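Local atomic coordinates of ATP-dependent Clp protease adapter protein ClpS 2 (Agrobacterium tumefaciens, PDB entry 4YJM), a protein that probably acts as an adaptor that binds the N-terminal domain of the chaperone ClpA and modulates the substrate specificity of ATP-dependent degradation by ClpAP. Residues F38-L43 / R56-A61. Residues are numbered along the deposited sequence; the frame is centred on the assembly and turned at random.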
ATOM      1  N   PHE A  38      -1.099 -10.242  -8.100  1.00 34.71           N
ATOM      2  CA  PHE A  38      -0.191  -9.134  -8.402  1.00 35.08           C
ATOM      3  C   PHE A  38      -0.002  -8.277  -7.170  1.00 41.64           C
ATOM      4  O   PHE A  38       1.122  -7.899  -6.849  1.00 35.95           O
ATOM      5  CB  PHE A  38      -0.700  -8.260  -9.558  1.00 40.26           C
ATOM      6  CG  PHE A  38       0.274  -7.164  -9.972  1.00 34.20           C
ATOM      7  CD1 PHE A  38       1.433  -7.466 -10.699  1.00 38.92           C
ATOM      8  CD2 PHE A  38       0.035  -5.848  -9.640  1.00 34.48           C
ATOM      9  CE1 PHE A  38       2.332  -6.448 -11.073  1.00 34.59           C
ATOM     10  CE2 PHE A  38       0.928  -4.841  -9.994  1.00 35.61           C
ATOM     11  CZ  PHE A  38       2.064  -5.137 -10.709  1.00 34.26           C
ATOM     12  N   VAL A  39      -1.089  -7.966  -6.465  1.00 35.34           N
ATOM     13  CA  VAL A  39      -0.963  -7.126  -5.253  1.00 28.00           C
ATOM     14  C   VAL A  39      -0.104  -7.822  -4.222  1.00 26.95           C
ATOM     15  O   VAL A  39       0.698  -7.172  -3.547  1.00 37.69           O
ATOM     16  CB  VAL A  39      -2.349  -6.761  -4.633  1.00 35.78           C
ATOM     17  CG1 VAL A  39      -2.221  -5.851  -3.407  1.00 27.92           C
ATOM     18  CG2 VAL A  39      -3.197  -6.072  -5.658  1.00 32.79           C
ATOM     19  N   THR A  40      -0.269  -9.127  -4.063  1.00 29.22           N
ATOM     20  CA  THR A  40       0.566  -9.884  -3.145  1.00 32.40           C
ATOM     21  C   THR A  40       2.063  -9.700  -3.437  1.00 36.57           C
ATOM     22  O   THR A  40       2.860  -9.467  -2.516  1.00 29.75           O
ATOM     23  CB  THR A  40       0.197 -11.368  -3.183  1.00 45.08           C
ATOM     24  OG1 THR A  40      -1.044 -11.549  -2.499  1.00 44.32           O
ATOM     25  CG2 THR A  40       1.255 -12.234  -2.511  1.00 41.76           C
ATOM     26  N   VAL A  41       2.462  -9.760  -4.704  1.00 29.24           N
ATOM     27  CA  VAL A  41       3.887  -9.682  -4.998  1.00 29.03           C
ATOM     28  C   VAL A  41       4.359  -8.227  -4.897  1.00 26.57           C
ATOM     29  O   VAL A  41       5.494  -7.995  -4.507  1.00 29.33           O
ATOM     30  CB  VAL A  41       4.219 -10.294  -6.376  1.00 36.32           C
ATOM     31  CG1 VAL A  41       3.822 -11.751  -6.384  1.00 39.12           C
ATOM     32  CG2 VAL A  41       3.468  -9.590  -7.498  1.00 44.69           C
ATOM     33  N   VAL A  42       3.488  -7.254  -5.150  1.00 25.27           N
ATOM     34  CA  VAL A  42       3.856  -5.854  -4.892  1.00 23.32           C
ATOM     35  C   VAL A  42       4.094  -5.607  -3.397  1.00 32.38           C
ATOM     36  O   VAL A  42       5.105  -5.017  -3.004  1.00 24.33           O
ATOM     37  CB  VAL A  42       2.800  -4.880  -5.407  1.00 27.84           C
ATOM     38  CG1 VAL A  42       3.058  -3.451  -4.905  1.00 26.74           C
ATOM     39  CG2 VAL A  42       2.803  -4.898  -6.933  1.00 30.96           C
ATOM     40  N   LEU A  43       3.184  -6.089  -2.562  1.00 26.79           N
ATOM     41  CA  LEU A  43       3.325  -5.948  -1.113  1.00 27.45           C
ATOM     42  C   LEU A  43       4.589  -6.626  -0.598  1.00 26.70           C
ATOM     43  O   LEU A  43       5.245  -6.141   0.330  1.00 27.45           O
ATOM     44  CB  LEU A  43       2.112  -6.549  -0.386  1.00 26.48           C
ATOM     45  CG  LEU A  43       0.778  -5.818  -0.617  1.00 28.00           C
ATOM     46  CD1 LEU A  43      -0.353  -6.531   0.061  1.00 25.49           C
ATOM     47  CD2 LEU A  43       0.836  -4.383  -0.090  1.00 28.03           C
ATOM     48  N   ARG A  56      -4.728 -10.402   4.288  1.00 40.71           N
ATOM     49  CA  ARG A  56      -5.571  -9.770   5.294  1.00 63.11           C
ATOM     50  C   ARG A  56      -5.676  -8.255   4.983  1.00 48.79           C
ATOM     51  O   ARG A  56      -6.701  -7.606   5.242  1.00 41.52           O
ATOM     52  CB  ARG A  56      -5.013 -10.041   6.695  1.00 90.55           C
ATOM     53  CG  ARG A  56      -5.058 -11.526   7.076  1.00 87.72           C
ATOM     54  CD  ARG A  56      -4.379 -11.824   8.405  1.00 95.41           C
ATOM     55  NE  ARG A  56      -5.065 -11.194   9.527  1.00107.48           N
ATOM     56  CZ  ARG A  56      -4.612 -11.190  10.777  1.00117.20           C
ATOM     57  NH1 ARG A  56      -3.464 -11.779  11.075  1.00116.41           N
ATOM     58  NH2 ARG A  56      -5.307 -10.589  11.731  1.00126.63           N
ATOM     59  N   VAL A  57      -4.621  -7.697   4.416  1.00 47.62           N
ATOM     60  CA  VAL A  57      -4.626  -6.267   4.091  1.00 46.48           C
ATOM     61  C   VAL A  57      -5.665  -6.007   2.966  1.00 42.70           C
ATOM     62  O   VAL A  57      -6.515  -5.117   3.063  1.00 45.33           O
ATOM     63  CB  VAL A  57      -3.215  -5.769   3.700  1.00 38.41           C
ATOM     64  CG1 VAL A  57      -3.270  -4.337   3.149  1.00 37.61           C
ATOM     65  CG2 VAL A  57      -2.278  -5.796   4.923  1.00 38.08           C
ATOM     66  N   MET A  58      -5.633  -6.836   1.940  1.00 46.44           N
ATOM     67  CA  MET A  58      -6.651  -6.804   0.888  1.00 37.80           C
ATOM     68  C   MET A  58      -8.102  -6.985   1.340  1.00 42.71           C
ATOM     69  O   MET A  58      -8.980  -6.205   0.944  1.00 45.63           O
ATOM     70  CB  MET A  58      -6.295  -7.850  -0.108  1.00 34.29           C
ATOM     71  CG  MET A  58      -5.001  -7.482  -0.842  1.00 42.93           C
ATOM     72  SD  MET A  58      -4.717  -8.571  -2.276  1.00 56.54           S
ATOM     73  CE  MET A  58      -3.847  -9.920  -1.512  1.00 71.01           C
ATOM     74  N   MET A  59      -8.382  -8.038   2.095  1.00 47.33           N
ATOM     75  CA  MET A  59      -9.718  -8.216   2.642  1.00 69.66           C
ATOM     76  C   MET A  59     -10.171  -6.948   3.339  1.00 57.25           C
ATOM     77  O   MET A  59     -11.324  -6.554   3.223  1.00 45.08           O
ATOM     78  CB  MET A  59      -9.765  -9.385   3.623  1.00118.52           C
ATOM     79  CG  MET A  59      -9.779 -10.752   2.975  1.00134.39           C
ATOM     80  SD  MET A  59      -9.947 -12.059   4.202  1.00121.51           S
ATOM     81  CE  MET A  59     -11.583 -11.724   4.854  1.00175.66           C
ATOM     82  N   THR A  60      -9.260  -6.294   4.052  1.00 62.35           N
ATOM     83  CA  THR A  60      -9.617  -5.074   4.766  1.00 60.59           C
ATOM     84  C   THR A  60      -9.970  -3.974   3.766  1.00 49.84           C
ATOM     85  O   THR A  60     -10.954  -3.246   3.954  1.00 51.00           O
ATOM     86  CB  THR A  60      -8.474  -4.589   5.697  1.00 62.67           C
ATOM     87  OG1 THR A  60      -8.249  -5.566   6.720  1.00 54.20           O
ATOM     88  CG2 THR A  60      -8.821  -3.269   6.362  1.00 98.28           C
ATOM     89  N   ALA A  61      -9.158  -3.857   2.720  1.00 43.10           N
ATOM     90  CA  ALA A  61      -9.351  -2.816   1.729  1.00 42.48           C
ATOM     91  C   ALA A  61     -10.690  -3.057   1.010  1.00 49.92           C
ATOM     92  O   ALA A  61     -11.459  -2.121   0.781  1.00 45.58           O
ATOM     93  CB  ALA A  61      -8.178  -2.791   0.740  1.00 30.57           C
TER
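M58 reaches from helix 51-64 to helix 36-47 and touches V39 and T40 through CG, SD and CE. Its CB lies on the side of the helix that looks toward 38-43. At that level the two backbones are still well separated, with V39 CA and M58 CA 8.4 Å apart. CG is the first atom to make contact, 4.1 Å from CG1 of V39. SD follows, set against the valine stem at 3.8 Å from V39 CB and 3.9 Å from V39 CG1, as the two side chains run past each other in opposite directions. The chain is extended through chi2 and then bends at chi3 (-87°), which turns the methyl group away from the line of the chain; CE ends 3.4 Å from OG1 of T40, a van der Waals meeting of methyl and hydroxyl with the two side chains nearly at right angles.

A long, unbranched methionine can bridge the gap between the helices and place a large, polarisable sulfur against a hydrocarbon surface. V39 is branched at CB, so that CB and CG1 both present hydrocarbon to that sulfur. T40 keeps OG1 beside its own backbone N (chi1 -74°), where the hydroxyl makes a weak hydrogen bond to the carbonyl of R36 one turn earlier, giving a buried polar group a partner within its own helix.

Consecutive helices 36-47 and 51-64 thus pack by side chains alone here, and both also lean on the three-stranded antiparallel sheet of the ClpS fold: M58 and V57 touch L28 on the central strand 23-29, V57 also meets A67 on strand 66-73, and L43 rests on F97 of strand 97-101.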